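Local atomic coordinates of citrate synthase (Metallosphaera sedula, PDB entry 6ABW), a protein that probably catalyses the condensation of oxaloacetate with acetyl-CoA and water to give citrate and CoA in the tricarboxylic acid cycle. Residues S252-K257 with E313-K318. Sequence-based numbering, arbitrary orientation.
With ACO (acetyl coenzyme *a), chain D.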
loop_
_atom_site.group_PDB
_atom_site.type_symbol
_atom_site.label_atom_id
_atom_site.label_comp_id
_atom_site.label_asym_id
_atom_site.label_seq_id
_atom_site.Cartn_x
_atom_site.Cartn_y
_atom_site.Cartn_z
ATOM N N SER A 252 -17.160 39.233 -2.174
ATOM C CA SER A 252 -17.405 39.221 -0.738
ATOM C C SER A 252 -16.735 38.046 -0.013
ATOM O O SER A 252 -16.089 38.259 1.034
ATOM C CB SER A 252 -18.929 39.292 -0.412
ATOM O OG SER A 252 -19.161 39.061 0.964
ATOM N N TRP A 253 -16.857 36.838 -0.574
ATOM C CA TRP A 253 -16.178 35.696 -0.045
ATOM C C TRP A 253 -14.649 35.935 0.006
ATOM O O TRP A 253 -14.007 35.597 1.000
ATOM C CB TRP A 253 -16.507 34.472 -0.861
ATOM C CG TRP A 253 -15.907 33.186 -0.391
ATOM C CD1 TRP A 253 -16.515 32.223 0.367
ATOM C CD2 TRP A 253 -14.604 32.681 -0.731
ATOM N NE1 TRP A 253 -15.632 31.189 0.595
ATOM C CE2 TRP A 253 -14.465 31.440 -0.093
ATOM C CE3 TRP A 253 -13.521 33.182 -1.513
ATOM C CZ2 TRP A 253 -13.325 30.654 -0.228
ATOM C CZ3 TRP A 253 -12.376 32.402 -1.633
ATOM C CH2 TRP A 253 -12.264 31.160 -0.977
ATOM N N PHE A 254 -14.126 36.462 -1.066
ATOM C CA PHE A 254 -12.646 36.698 -1.176
ATOM C C PHE A 254 -12.257 37.755 -0.124
ATOM O O PHE A 254 -11.269 37.560 0.595
ATOM C CB PHE A 254 -12.269 37.196 -2.563
ATOM C CG PHE A 254 -10.772 37.271 -2.814
ATOM C CD1 PHE A 254 -10.042 36.167 -3.239
ATOM C CD2 PHE A 254 -10.107 38.463 -2.708
ATOM C CE1 PHE A 254 -8.627 36.269 -3.477
ATOM C CE2 PHE A 254 -8.746 38.569 -2.995
ATOM C CZ PHE A 254 -8.009 37.465 -3.360
ATOM N N LYS A 255 -13.035 38.842 -0.014
ATOM C CA LYS A 255 -12.774 39.866 1.058
ATOM C C LYS A 255 -12.741 39.283 2.474
ATOM O O LYS A 255 -11.791 39.493 3.273
ATOM C CB LYS A 255 -13.745 41.027 0.912
ATOM C CG LYS A 255 -13.550 42.169 1.936
ATOM C CD LYS A 255 -12.107 42.660 2.024
ATOM C CE LYS A 255 -11.943 43.817 3.024
ATOM N NZ LYS A 255 -12.344 45.075 2.397
ATOM N N ARG A 256 -13.733 38.467 2.785
ATOM C CA ARG A 256 -13.883 37.874 4.103
ATOM C C ARG A 256 -12.876 36.757 4.419
ATOM O O ARG A 256 -12.192 36.819 5.419
ATOM C CB ARG A 256 -15.377 37.443 4.281
ATOM C CG ARG A 256 -16.399 38.636 4.092
ATOM C CD ARG A 256 -17.879 38.233 3.856
ATOM N NE ARG A 256 -18.091 36.847 4.258
ATOM C CZ ARG A 256 -18.404 35.814 3.451
ATOM N NH1 ARG A 256 -18.448 34.590 3.971
ATOM N NH2 ARG A 256 -18.723 35.965 2.159
ATOM N N LYS A 257 -12.725 35.746 3.548
ATOM C CA LYS A 257 -11.941 34.573 3.819
ATOM C C LYS A 257 -10.441 34.757 3.539
ATOM O O LYS A 257 -9.616 34.204 4.257
ATOM C CB LYS A 257 -12.440 33.367 3.034
ATOM C CG LYS A 257 -13.922 33.062 3.207
ATOM C CD LYS A 257 -14.256 32.424 4.550
ATOM C CE LYS A 257 -15.771 32.323 4.757
ATOM N NZ LYS A 257 -16.084 31.923 6.159
ATOM N N GLU A 313 -4.427 39.031 -9.134
ATOM C CA GLU A 313 -4.290 40.478 -8.725
ATOM C C GLU A 313 -3.643 40.597 -7.326
ATOM O O GLU A 313 -2.670 41.352 -7.130
ATOM C CB GLU A 313 -5.669 41.162 -8.817
ATOM C CG GLU A 313 -5.616 42.674 -8.643
ATOM C CD GLU A 313 -6.901 43.326 -8.066
ATOM O OE1 GLU A 313 -8.004 42.685 -7.941
ATOM O OE2 GLU A 313 -6.797 44.537 -7.732
ATOM N N THR A 314 -4.011 39.697 -6.411
ATOM C CA THR A 314 -3.535 39.748 -5.032
ATOM C C THR A 314 -2.198 39.041 -4.796
ATOM O O THR A 314 -1.408 39.517 -4.031
ATOM C CB THR A 314 -4.595 39.142 -4.109
ATOM O OG1 THR A 314 -5.834 39.809 -4.385
ATOM C CG2 THR A 314 -4.219 39.348 -2.674
ATOM N N PHE A 315 -1.958 37.900 -5.443
ATOM C CA PHE A 315 -0.814 37.031 -5.163
ATOM C C PHE A 315 0.147 36.820 -6.315
ATOM O O PHE A 315 1.236 36.285 -6.096
ATOM C CB PHE A 315 -1.376 35.645 -4.750
ATOM C CG PHE A 315 -2.285 35.715 -3.569
ATOM C CD1 PHE A 315 -1.788 36.171 -2.364
ATOM C CD2 PHE A 315 -3.622 35.227 -3.625
ATOM C CE1 PHE A 315 -2.580 36.220 -1.230
ATOM C CE2 PHE A 315 -4.420 35.303 -2.510
ATOM C CZ PHE A 315 -3.894 35.787 -1.295
ATOM N N GLY A 316 -0.193 37.253 -7.521
ATOM C CA GLY A 316 0.745 37.075 -8.655
ATOM C C GLY A 316 2.164 37.666 -8.459
ATOM O O GLY A 316 3.163 37.006 -8.812
ATOM N N ALA A 317 2.254 38.863 -7.847
ATOM C CA ALA A 317 3.566 39.478 -7.497
ATOM C C ALA A 317 4.408 38.680 -6.508
ATOM O O ALA A 317 5.638 38.816 -6.496
ATOM C CB ALA A 317 3.376 40.912 -6.986
ATOM N N LYS A 318 3.775 37.802 -5.731
ATOM C CA LYS A 318 4.469 36.823 -4.957
ATOM C C LYS A 318 4.804 35.479 -5.657
ATOM O O LYS A 318 5.260 34.556 -4.986
ATOM C CB LYS A 318 3.661 36.530 -3.696
ATOM C CG LYS A 318 3.149 37.783 -2.996
ATOM C CD LYS A 318 2.924 37.448 -1.536
ATOM C CE LYS A 318 1.792 38.257 -0.916
ATOM N NZ LYS A 318 2.284 39.627 -0.665
HETATM N N1A ACO D . -2.754 31.624 -1.295
HETATM C C2A ACO D . -2.340 32.813 -0.724
HETATM N N3A ACO D . -1.023 33.065 -0.377
HETATM C C4A ACO D . -0.102 32.100 -0.610
HETATM C C5A ACO D . -0.482 30.811 -1.231
HETATM C C6A ACO D . -1.891 30.637 -1.573
HETATM N N6A ACO D . -2.274 29.456 -2.103
HETATM N N7A ACO D . 0.632 30.045 -1.314
HETATM C C8A ACO D . 1.660 30.765 -0.800
HETATM N N9A ACO D . 1.213 31.970 -0.380
HETATM C C1B ACO D . 2.033 33.068 0.209
HETATM C C2B ACO D . 2.852 32.658 1.444
HETATM O O2B ACO D . 2.123 32.718 2.671
HETATM C C3B ACO D . 3.939 33.695 1.386
HETATM O O3B ACO D . 3.404 34.879 2.003
HETATM P P3B ACO D . 4.297 36.019 2.759
HETATM O O7A ACO D . 3.339 36.646 3.756
HETATM O O8A ACO D . 4.728 36.971 1.647
HETATM O O9A ACO D . 5.420 35.221 3.414
HETATM C C4B ACO D . 4.193 33.912 -0.112
HETATM O O4B ACO D . 2.984 33.540 -0.790
HETATM C C5B ACO D . 5.295 33.063 -0.694
HETATM O O5B ACO D . 5.022 31.685 -0.434
HETATM P P1A ACO D . 5.977 30.553 -1.077
HETATM O O1A ACO D . 7.166 30.469 -0.149
HETATM O O2A ACO D . 6.128 30.852 -2.576
HETATM O O3A ACO D . 5.185 29.140 -1.015
HETATM P P2A ACO D . 4.906 28.287 0.332
HETATM O O4A ACO D . 5.918 27.184 0.496
HETATM O O5A ACO D . 4.475 29.191 1.450
HETATM O O6A ACO D . 3.631 27.474 -0.237
HETATM C CBP ACO D . 2.644 25.688 -1.464
HETATM C CCP ACO D . 3.630 26.824 -1.514
HETATM C CDP ACO D . 2.131 25.036 -2.729
HETATM C CEP ACO D . 2.529 24.923 -0.137
HETATM C CAP ACO D . 1.353 26.633 -1.230
HETATM O OAP ACO D . 1.169 27.687 -2.193
HETATM C C9P ACO D . -0.016 25.954 -1.126
HETATM O O9P ACO D . -0.367 25.548 -0.023
HETATM N N8P ACO D . -0.761 25.814 -2.253
HETATM C C7P ACO D . -1.912 24.942 -2.303
HETATM C C6P ACO D . -3.124 25.397 -1.524
HETATM C C5P ACO D . -4.103 24.234 -1.640
HETATM O O5P ACO D . -4.922 24.207 -2.557
HETATM N N4P ACO D . -4.063 23.269 -0.693
HETATM C C3P ACO D . -5.020 22.157 -0.638
HETATM C C2P ACO D . -4.227 20.888 -0.861
HETATM S S1P ACO D . -4.136 20.005 0.657
HETATM C C ACO D . -4.849 18.654 0.024
HETATM O O ACO D . -6.061 18.669 -0.083
HETATM C CH3 ACO D . -3.948 17.538 -0.416
#
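Phe254 reaches from helix 250-260 with the far end of its ring against Thr314 of helix 295-315, in the largely helical citrate synthase fold. The backbones stay well separated, the nearest CA atoms, those of Phe254 and Thr314, being 10.4 Å apart, so side chains, chiefly the long Phe254 ring, close the gap. With CG anti to the backbone N (chi1 -172°), the Phe254 ring projects across toward helix 295-315 and meets Thr314 at its edge. Phe254 CZ lies 3.4 Å from Thr314 OG1 and 3.9 Å from Thr314 CB, the latter in the plane of the ring. Thr314 OG1 sits beside its backbone N (chi1 -53°) and is hydrogen-bonded to Leu310 O one helical turn back, which satisfies the hydroxyl. Leu307 and Leu310 also pack on Phe254.

Phe315 continues the contact toward acetyl-CoA. Its CE2 is 4.3 Å from Phe254 CZ, a looser apolar touch in which the rings meet obliquely. Thr314 CG2 lies over the centre of the Phe315 ring, 3.7 Å above its plane, while the C2A–N3A edge of the adenine, its plane inclined by about 60° to the phenyl ring, meets the opposite face edge-on rather than stacking. The ring is thus held between a methyl group and the edge of the base, with Leu265, another acetyl-CoA-binding residue, close by. Lys318 lines the same pocket near the 3'-phosphate, its CD 3.7 Å from the cofactor's O8A. On the adenine, C2A is the atom nearest Phe315, sitting toward the rim of the ring and 3.4 Å from Phe315 CZ.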